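Glutathione S-transferase 1 (Ascaris suum, PDB 4Q5F) catalyses the conjugation of reduced glutathione to a wide range of hydrophobic electrophiles and can also act as a glutathione peroxidase. Local coordinates at residues Met111-Pro116 with Val138-Lys143; Glu149-Lys154 with Tyr159-Ser164; Ser175-Glu180 with Lys195-Val200. All blocks are in the same frame, centred on the assembly; numbering follows the deposited sequence.

Contact 1 of 3, residues Met111-Pro116 with Val138-Lys143; sequences MAELRP and VPARDK
Glu-113 lays the base of its side chain over the methyl of Ala-140, with CB to CB at 3.8 Å. The contact is helix-to-helix packing in the all-helical C-terminal domain of the glutathione transferase fold. It joins helix 94-114, near its end, to helix 129-155. A small residue lets the backbones come close: the CA atoms of Glu-113 and Ala-140 are 6.5 Å apart. No hydrogen bond crosses between 111-116 and 138-143.

CG of Glu-113 also touches the Ala-140 methyl, at 4.2 Å from its CB. The chain then bends at chi2 (-100°) and carries the carboxylate past the methyl. There OE2 makes a weak hydrogen bond with His-144 NE2. Lys-143 NZ stands 5.4 Å from the same Glu-113 OE2, too far for a salt bridge, though its charge could still be felt. Glu-113 is partly exposed, whereas Ala-140 and Leu-114 are buried.

Leu-114 closes the inner margin. Its CD2 reaches the same methyl, at 4.2 Å from Ala-140 CB. CG lies opposite the carbonyl carbon (chi1 -64°) and the end of the chain is extended, which brings this branch across to the other helix. Phe-110 also packs on Ala-140, while Trp-179 of helix 167-182 lies against Leu-114. The side chain of Leu-114 is about 9 Å from a bound glutathione, but neither segment contributes to the glutathione pocket.

Helix 129-155 is kinked at Pro-139, whose N has no hydrogen to give to the preceding turn. Past the kink, Lys-143 N bonds to Pro-139 O at 3.0 Å. On helix 94-114, Met-111 packs against one face of the Arg-115 guanidinium, its CG 3.2 Å from that plane and nearer the group's border than its centre.

Contact 2 of 3, residues Glu149-Lys154 with Tyr159-Ser164; sequences EKFLAK and YMVGKS
Tyr-159 O and Leu-152 O are both hydrogen-bonded with Ser-155 OG, whose single proton must be shared or alternate between them. Leu-152 also packs on the first of these carbonyls, with its CD1 3.6 Å from Tyr-159 O. One serine hydroxyl therefore links the end of helix 129-155 to the chain that turns back beside it. No hydrogen bond joins 149-154 directly to 159-164; the contact itself is apolar and buried.

Met-160 is the centre of it. Its chain bends at chi2 (-61°) and places the sulfur between two helix residues. SD lies 3.8 Å from Leu-152 CB, and CE follows at 4.0 Å from the same Leu-152 CB. On its other flank, Met-160 SD is 3.8 Å from Phe-151 CD1. This is a Met-aromatic contact in which the sulfur stands 72° off the ring normal, so it approaches obliquely.

Phe-151 swings toward the returning chain because its CG is anti to the backbone N (chi1 -164°). Its CE1 comes within 3.5 Å of Met-160 O. Val-161 CG2 meets the ring at its edge, 4.1 Å from Phe-151 CE1. One face of the ring is partly covered by Lys-154 CD. Ile-103 of helix 94-114 packs on both Phe-151 and Met-160, and Tyr-196 of helix 191-201 packs on Leu-152 and Met-160.

Met-160 N makes a weak hydrogen bond with Asp-169 OD1, near the start of helix 167-182. The sequence from Gly-162 to Asp-169 fits the Gly-x-x-hydrophobic-Ser/Thr-x-x-Asp pattern of the glutathione transferase superfamily. In relatives this pattern forms the N-capping box and hydrophobic staple that begin the next helix. The packing of Met-160 is that of the buried lead-in to this motif, in the C-terminal domain.

Contact 3 of 3, residues Ser175-Glu180 with Lys195-Val200; sequences SLASWE and KYIEHV
The segments 175-180 and 195-200 are both helical, and they come closest at Ala-177 and Ile-197, whose CA atoms are 7.1 Å apart. Each keeps its own backbone bonding, such as Trp-179 N to Ser-175 O at 2.9 Å. No hydrogen bond passes between them.

Ile-197 carries the contact from one side and points toward helix 167-182. Its two branches divide the work. CD1 rests 3.8 Å from Leu-176 CB and 4.0 Å from Leu-176 CD1. The other branch, CG2, meets the methyl of Ala-177, at 4.2 Å from its CB. With chi1 at -65°, CG1 lies opposite the carbonyl carbon and CG2 opposite the backbone N, so the fork spans two successive helix residues. The side chains of Leu-176 and Ile-197 cross at about a right angle.

Thr-173 and Leu-187 also pack on Ile-197, the latter from the connection between the two helices. Tyr-196 OH is hydrogen-bonded to Asp-169 OD1, a second tie between them. Helix 167-182 is thus packed between helix 191-201, which meets it through Ile-197, and helix 94-114, whose Met-111 and Leu-114 touch Trp-179.

Overall arrangement
All three contacts lie in the helical C-terminal domain and are mainly buried and apolar. None is bridged by a direct hydrogen bond. Contacts 1 and 2 share helix 129-155 but do not touch; their nearest atoms are about 8 Å apart. Contact 1 has a charged residue at its margin, whereas contact 2 is sulfur and ring packing and the largest interface. Contact 3, nearest the chain centre, uses only aliphatic groups. It touches both others: through Trp-179 toward contact 1, and toward contact 2 through the rings of His-199 and Tyr-159, which meet at about 90°. Within 149-154, Lys-150 NZ is also hydrogen-bonded to Thr-58 O of the second subunit.

Contact 1 of 3, residues Met111-Pro116 with Val138-Lys143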
loop_
_atom_site.group_PDB
_atom_site.type_symbol
_atom_site.label_atom_id
_atom_site.label_comp_id
_atom_site.label_asym_id
_atom_site.label_seq_id
_atom_site.Cartn_x
_atom_site.Cartn_y
_atom_site.Cartn_z
ATOM N N MET B 111 2.528 2.465 10.159
ATOM C CA MET B 111 3.126 1.166 10.456
ATOM C C MET B 111 4.550 1.066 9.921
ATOM O O MET B 111 5.393 0.391 10.509
ATOM C CB MET B 111 2.279 0.042 9.852
ATOM C CG MET B 111 0.959 -0.214 10.568
ATOM S SD MET B 111 1.173 -0.820 12.255
ATOM C CE MET B 111 0.933 0.687 13.192
ATOM N N ALA B 112 4.813 1.734 8.801
ATOM C CA ALA B 112 6.131 1.688 8.177
ATOM C C ALA B 112 7.199 2.299 9.087
ATOM O O ALA B 112 8.388 2.018 8.941
ATOM C CB ALA B 112 6.107 2.400 6.833
ATOM N N GLU B 113 6.765 3.133 10.026
ATOM C CA GLU B 113 7.675 3.756 10.981
ATOM C C GLU B 113 7.955 2.791 12.127
ATOM O O GLU B 113 9.097 2.634 12.555
ATOM C CB GLU B 113 7.067 5.041 11.552
ATOM C CG GLU B 113 6.423 5.979 10.529
ATOM C CD GLU B 113 7.318 7.140 10.140
ATOM O OE1 GLU B 113 8.552 6.955 10.094
ATOM O OE2 GLU B 113 6.780 8.241 9.884
ATOM N N LEU B 114 6.900 2.141 12.611
ATOM C CA LEU B 114 6.969 1.332 13.824
ATOM C C LEU B 114 7.561 -0.059 13.610
ATOM O O LEU B 114 8.452 -0.479 14.348
ATOM C CB LEU B 114 5.569 1.177 14.421
ATOM C CG LEU B 114 4.865 2.438 14.919
ATOM C CD1 LEU B 114 3.490 2.071 15.454
ATOM C CD2 LEU B 114 5.684 3.143 15.986
ATOM N N ARG B 115 7.054 -0.770 12.608
ATOM C CA ARG B 115 7.367 -2.188 12.428
ATOM C C ARG B 115 8.864 -2.520 12.366
ATOM O O ARG B 115 9.291 -3.518 12.941
ATOM C CB ARG B 115 6.633 -2.744 11.201
ATOM C CG ARG B 115 5.178 -3.106 11.496
ATOM C CD ARG B 115 4.350 -3.343 10.240
ATOM N NE ARG B 115 2.921 -3.367 10.553
ATOM C CZ ARG B 115 1.948 -3.428 9.649
ATOM N NH1 ARG B 115 2.233 -3.474 8.355
ATOM N NH2 ARG B 115 0.681 -3.443 10.044
ATOM N N PRO B 116 9.665 -1.689 11.680
ATOM C CA PRO B 116 11.111 -1.953 11.634
ATOM C C PRO B 116 11.785 -1.943 13.009
ATOM O O PRO B 116 12.908 -2.430 13.139
ATOM C CB PRO B 116 11.650 -0.800 10.782
ATOM C CG PRO B 116 10.502 -0.362 9.956
ATOM C CD PRO B 116 9.285 -0.566 10.806
ATOM N N VAL B 138 7.414 7.290 19.673
ATOM C CA VAL B 138 6.564 8.381 20.159
ATOM C C VAL B 138 6.435 9.540 19.159
ATOM O O VAL B 138 5.384 10.175 19.105
ATOM C CB VAL B 138 6.933 8.893 21.600
ATOM C CG1 VAL B 138 6.085 10.105 21.980
ATOM C CG2 VAL B 138 6.837 7.804 22.668
ATOM N N PRO B 139 7.448 9.822 18.388
ATOM C CA PRO B 139 7.273 10.845 17.352
ATOM C C PRO B 139 6.344 10.364 16.236
ATOM O O PRO B 139 5.536 11.145 15.731
ATOM C CB PRO B 139 8.694 11.043 16.806
ATOM C CG PRO B 139 9.604 10.456 17.832
ATOM C CD PRO B 139 8.831 9.318 18.403
ATOM N N ALA B 140 6.466 9.093 15.860
ATOM C CA ALA B 140 5.592 8.500 14.850
ATOM C C ALA B 140 4.153 8.513 15.347
ATOM O O ALA B 140 3.235 8.922 14.636
ATOM C CB ALA B 140 6.031 7.077 14.547
ATOM N N ARG B 141 3.980 8.057 16.581
ATOM C CA ARG B 141 2.693 8.073 17.262
ATOM C C ARG B 141 2.083 9.472 17.253
ATOM O O ARG B 141 0.914 9.655 16.910
ATOM C CB ARG B 141 2.889 7.601 18.705
ATOM C CG ARG B 141 1.678 7.732 19.612
ATOM C CD ARG B 141 2.036 7.313 21.030
ATOM N NE ARG B 141 2.900 8.284 21.703
ATOM C CZ ARG B 141 2.477 9.215 22.555
ATOM N NH1 ARG B 141 1.189 9.325 22.861
ATOM N NH2 ARG B 141 3.349 10.045 23.110
ATOM N N ASP B 142 2.888 10.457 17.633
ATOM C CA ASP B 142 2.412 11.828 17.761
ATOM C C ASP B 142 2.038 12.448 16.418
ATOM O O ASP B 142 1.156 13.305 16.357
ATOM C CB ASP B 142 3.462 12.690 18.465
ATOM C CG ASP B 142 3.633 12.321 19.931
ATOM O OD1 ASP B 142 3.143 11.246 20.338
ATOM O OD2 ASP B 142 4.265 13.101 20.674
ATOM N N LYS B 143 2.699 12.024 15.346
ATOM C CA LYS B 143 2.377 12.542 14.017
ATOM C C LYS B 143 1.116 11.899 13.445
ATOM O O LYS B 143 0.253 12.587 12.901
ATOM C CB LYS B 143 3.533 12.321 13.039
ATOM C CG LYS B 143 3.335 13.052 11.711
ATOM C CD LYS B 143 4.277 12.575 10.616
ATOM C CE LYS B 143 4.371 13.613 9.504
ATOM N NZ LYS B 143 4.887 13.052 8.225
#

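Contact 2 of 3, residues Glu149-Lys154 with Tyr159-Ser164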
loop_
_atom_site.group_PDB
_atom_site.type_symbol
_atom_site.label_atom_id
_atom_site.label_comp_id
_atom_site.label_asym_id
_atom_site.label_seq_id
_atom_site.Cartn_x
_atom_site.Cartn_y
_atom_site.Cartn_z
ATOM N N GLU B 149 -7.284 10.217 13.757
ATOM C CA GLU B 149 -8.383 10.699 14.582
ATOM C C GLU B 149 -9.135 11.816 13.867
ATOM O O GLU B 149 -10.359 11.913 13.964
ATOM C CB GLU B 149 -7.849 11.196 15.924
ATOM C CG GLU B 149 -8.789 10.987 17.097
ATOM C CD GLU B 149 -8.106 11.236 18.429
ATOM O OE1 GLU B 149 -7.102 11.979 18.448
ATOM O OE2 GLU B 149 -8.561 10.683 19.453
ATOM N N LYS B 150 -8.394 12.657 13.151
ATOM C CA LYS B 150 -8.985 13.721 12.344
ATOM C C LYS B 150 -9.922 13.126 11.302
ATOM O O LYS B 150 -11.066 13.556 11.155
ATOM C CB LYS B 150 -7.883 14.525 11.648
ATOM C CG LYS B 150 -8.362 15.371 10.469
ATOM C CD LYS B 150 -7.243 16.234 9.907
ATOM C CE LYS B 150 -7.676 16.933 8.627
ATOM N NZ LYS B 150 -6.715 17.992 8.212
ATOM N N PHE B 151 -9.413 12.136 10.577
ATOM C CA PHE B 151 -10.167 11.456 9.534
ATOM C C PHE B 151 -11.420 10.814 10.116
ATOM O O PHE B 151 -12.497 10.868 9.522
ATOM C CB PHE B 151 -9.291 10.380 8.896
ATOM C CG PHE B 151 -9.809 9.867 7.584
ATOM C CD1 PHE B 151 -10.732 8.837 7.541
ATOM C CD2 PHE B 151 -9.361 10.408 6.392
ATOM C CE1 PHE B 151 -11.202 8.362 6.332
ATOM C CE2 PHE B 151 -9.826 9.936 5.181
ATOM C CZ PHE B 151 -10.747 8.912 5.151
ATOM N N LEU B 152 -11.264 10.205 11.286
ATOM C CA LEU B 152 -12.366 9.546 11.971
ATOM C C LEU B 152 -13.466 10.539 12.329
ATOM O O LEU B 152 -14.637 10.172 12.436
ATOM C CB LEU B 152 -11.851 8.861 13.238
ATOM C CG LEU B 152 -12.892 8.191 14.136
ATOM C CD1 LEU B 152 -13.686 7.140 13.373
ATOM C CD2 LEU B 152 -12.208 7.572 15.345
ATOM N N ALA B 153 -13.081 11.799 12.511
ATOM C CA ALA B 153 -14.024 12.839 12.907
ATOM C C ALA B 153 -14.805 13.387 11.714
ATOM O O ALA B 153 -15.854 14.003 11.898
ATOM C CB ALA B 153 -13.298 13.965 13.625
ATOM N N LYS B 154 -14.292 13.177 10.502
ATOM C CA LYS B 154 -15.042 13.525 9.298
ATOM C C LYS B 154 -16.390 12.842 9.371
ATOM O O LYS B 154 -17.435 13.454 9.162
ATOM C CB LYS B 154 -14.373 13.001 8.027
ATOM C CG LYS B 154 -12.940 13.408 7.760
ATOM C CD LYS B 154 -12.362 12.552 6.621
ATOM C CE LYS B 154 -13.166 12.687 5.319
ATOM N NZ LYS B 154 -12.783 11.676 4.290
ATOM N N TYR B 159 -17.074 4.804 12.418
ATOM C CA TYR B 159 -16.054 4.235 11.536
ATOM C C TYR B 159 -15.378 5.295 10.674
ATOM O O TYR B 159 -15.870 6.417 10.556
ATOM C CB TYR B 159 -16.676 3.151 10.653
ATOM C CG TYR B 159 -17.428 2.115 11.460
ATOM C CD1 TYR B 159 -16.757 1.278 12.341
ATOM C CD2 TYR B 159 -18.806 1.982 11.355
ATOM C CE1 TYR B 159 -17.435 0.336 13.089
ATOM C CE2 TYR B 159 -19.493 1.039 12.101
ATOM C CZ TYR B 159 -18.799 0.221 12.968
ATOM O OH TYR B 159 -19.468 -0.720 13.717
ATOM N N MET B 160 -14.243 4.929 10.084
ATOM C CA MET B 160 -13.468 5.847 9.259
ATOM C C MET B 160 -14.299 6.322 8.082
ATOM O O MET B 160 -14.327 7.514 7.776
ATOM C CB MET B 160 -12.189 5.170 8.757
ATOM C CG MET B 160 -11.142 4.948 9.837
ATOM S SD MET B 160 -10.579 6.498 10.564
ATOM C CE MET B 160 -9.510 5.895 11.864
ATOM N N VAL B 161 -14.972 5.381 7.427
ATOM C CA VAL B 161 -15.815 5.691 6.282
ATOM C C VAL B 161 -17.177 5.023 6.455
ATOM O O VAL B 161 -17.258 3.859 6.848
ATOM C CB VAL B 161 -15.192 5.188 4.959
ATOM C CG1 VAL B 161 -15.944 5.783 3.762
ATOM C CG2 VAL B 161 -13.680 5.491 4.896
ATOM N N GLY B 162 -18.243 5.766 6.170
ATOM C CA GLY B 162 -19.587 5.216 6.172
ATOM C C GLY B 162 -20.131 4.901 7.551
ATOM O O GLY B 162 -19.441 5.053 8.559
ATOM N N LYS B 163 -21.380 4.444 7.584
ATOM C CA LYS B 163 -22.089 4.187 8.834
ATOM C C LYS B 163 -21.955 2.741 9.309
ATOM O O LYS B 163 -22.485 2.382 10.362
ATOM C CB LYS B 163 -23.570 4.532 8.669
ATOM N N SER B 164 -21.254 1.915 8.535
ATOM C CA SER B 164 -21.026 0.520 8.909
ATOM C C SER B 164 -19.557 0.138 8.739
ATOM O O SER B 164 -18.809 0.804 8.022
ATOM C CB SER B 164 -21.913 -0.416 8.085
ATOM O OG SER B 164 -21.536 -0.416 6.719
#

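Contact 3 of 3, residues Ser175-Glu180 with Lys195-Val200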
loop_
_atom_site.group_PDB
_atom_site.type_symbol
_atom_site.label_atom_id
_atom_site.label_comp_id
_atom_site.label_asym_id
_atom_site.label_seq_id
_atom_site.Cartn_x
_atom_site.Cartn_y
_atom_site.Cartn_z
ATOM N N SER B 175 -4.542 -3.980 14.837
ATOM C CA SER B 175 -3.119 -3.665 14.868
ATOM C C SER B 175 -2.817 -2.642 15.960
ATOM O O SER B 175 -1.875 -2.812 16.733
ATOM C CB SER B 175 -2.658 -3.134 13.511
ATOM O OG SER B 175 -3.091 -3.979 12.462
ATOM N N LEU B 176 -3.618 -1.580 16.014
ATOM C CA LEU B 176 -3.464 -0.555 17.042
ATOM C C LEU B 176 -3.598 -1.168 18.430
ATOM O O LEU B 176 -2.827 -0.849 19.335
ATOM C CB LEU B 176 -4.511 0.546 16.865
ATOM C CG LEU B 176 -4.383 1.455 15.642
ATOM C CD1 LEU B 176 -5.508 2.479 15.632
ATOM C CD2 LEU B 176 -3.031 2.148 15.607
ATOM N N ALA B 177 -4.581 -2.050 18.587
ATOM C CA ALA B 177 -4.815 -2.727 19.858
ATOM C C ALA B 177 -3.581 -3.509 20.289
ATOM O O ALA B 177 -3.201 -3.491 21.459
ATOM C CB ALA B 177 -6.012 -3.654 19.741
ATOM N N SER B 178 -2.956 -4.191 19.336
ATOM C CA SER B 178 -1.768 -4.989 19.617
ATOM C C SER B 178 -0.578 -4.102 19.973
ATOM O O SER B 178 0.174 -4.404 20.898
ATOM C CB SER B 178 -1.419 -5.869 18.416
ATOM O OG SER B 178 -2.467 -6.778 18.133
ATOM N N TRP B 179 -0.411 -3.010 19.235
ATOM C CA TRP B 179 0.685 -2.080 19.486
ATOM C C TRP B 179 0.551 -1.414 20.848
ATOM O O TRP B 179 1.541 -0.976 21.433
ATOM C CB TRP B 179 0.754 -1.018 18.389
ATOM C CG TRP B 179 1.563 -1.455 17.219
ATOM C CD1 TRP B 179 1.098 -1.872 16.007
ATOM C CD2 TRP B 179 2.991 -1.537 17.152
ATOM N NE1 TRP B 179 2.148 -2.203 15.187
ATOM C CE2 TRP B 179 3.322 -2.004 15.866
ATOM C CE3 TRP B 179 4.020 -1.255 18.054
ATOM C CZ2 TRP B 179 4.640 -2.200 15.460
ATOM C CZ3 TRP B 179 5.328 -1.448 17.650
ATOM C CH2 TRP B 179 5.627 -1.916 16.364
ATOM N N GLU B 180 -0.677 -1.340 21.347
ATOM C CA GLU B 180 -0.932 -0.781 22.668
ATOM C C GLU B 180 -0.244 -1.625 23.740
ATOM O O GLU B 180 0.010 -1.152 24.848
ATOM C CB GLU B 180 -2.438 -0.723 22.935
ATOM C CG GLU B 180 -2.833 0.212 24.067
ATOM C CD GLU B 180 -4.325 0.209 24.338
ATOM O OE1 GLU B 180 -5.088 -0.294 23.487
ATOM O OE2 GLU B 180 -4.735 0.710 25.406
ATOM N N LYS B 195 -12.209 4.747 21.787
ATOM C CA LYS B 195 -13.603 4.345 21.632
ATOM C C LYS B 195 -13.776 3.558 20.338
ATOM O O LYS B 195 -14.414 2.505 20.313
ATOM C CB LYS B 195 -14.521 5.570 21.604
ATOM C CG LYS B 195 -14.696 6.263 22.945
ATOM C CD LYS B 195 -15.879 7.229 22.925
ATOM C CE LYS B 195 -15.468 8.608 22.433
ATOM N NZ LYS B 195 -16.618 9.527 22.191
ATOM N N TYR B 196 -13.202 4.098 19.268
ATOM C CA TYR B 196 -13.242 3.492 17.941
ATOM C C TYR B 196 -12.747 2.047 17.964
ATOM O O TYR B 196 -13.349 1.165 17.352
ATOM C CB TYR B 196 -12.397 4.346 16.996
ATOM C CG TYR B 196 -12.056 3.731 15.659
ATOM C CD1 TYR B 196 -13.049 3.309 14.785
ATOM C CD2 TYR B 196 -10.732 3.613 15.253
ATOM C CE1 TYR B 196 -12.730 2.765 13.555
ATOM C CE2 TYR B 196 -10.406 3.072 14.028
ATOM C CZ TYR B 196 -11.407 2.651 13.184
ATOM O OH TYR B 196 -11.079 2.116 11.962
ATOM N N ILE B 197 -11.656 1.812 18.683
ATOM C CA ILE B 197 -11.100 0.471 18.824
ATOM C C ILE B 197 -11.998 -0.396 19.704
ATOM O O ILE B 197 -12.174 -1.583 19.436
ATOM C CB ILE B 197 -9.672 0.523 19.411
ATOM C CG1 ILE B 197 -8.734 1.233 18.433
ATOM C CG2 ILE B 197 -9.139 -0.879 19.699
ATOM C CD1 ILE B 197 -7.421 1.671 19.045
ATOM N N GLU B 198 -12.563 0.199 20.750
ATOM C CA GLU B 198 -13.463 -0.520 21.646
ATOM C C GLU B 198 -14.703 -0.979 20.885
ATOM O O GLU B 198 -15.162 -2.110 21.043
ATOM C CB GLU B 198 -13.882 0.378 22.811
ATOM C CG GLU B 198 -14.619 -0.350 23.925
ATOM C CD GLU B 198 -15.329 0.600 24.873
ATOM O OE1 GLU B 198 -16.364 1.178 24.475
ATOM O OE2 GLU B 198 -14.851 0.776 26.014
ATOM N N HIS B 199 -15.235 -0.087 20.054
ATOM C CA HIS B 199 -16.455 -0.353 19.300
ATOM C C HIS B 199 -16.294 -1.534 18.344
ATOM O O HIS B 199 -17.017 -2.524 18.445
ATOM C CB HIS B 199 -16.864 0.896 18.515
ATOM C CG HIS B 199 -18.137 0.739 17.739
ATOM N ND1 HIS B 199 -19.265 1.477 18.006
ATOM C CD2 HIS B 199 -18.451 -0.073 16.699
ATOM C CE1 HIS B 199 -20.227 1.129 17.166
ATOM N NE2 HIS B 199 -19.759 0.191 16.366
ATOM N N VAL B 200 -15.353 -1.413 17.411
ATOM C CA VAL B 200 -15.136 -2.425 16.380
ATOM C C VAL B 200 -14.927 -3.808 16.993
ATOM O O VAL B 200 -15.455 -4.801 16.498
ATOM C CB VAL B 200 -13.914 -2.064 15.499
ATOM C CG1 VAL B 200 -13.616 -3.172 14.464
ATOM C CG2 VAL B 200 -14.131 -0.704 14.825
#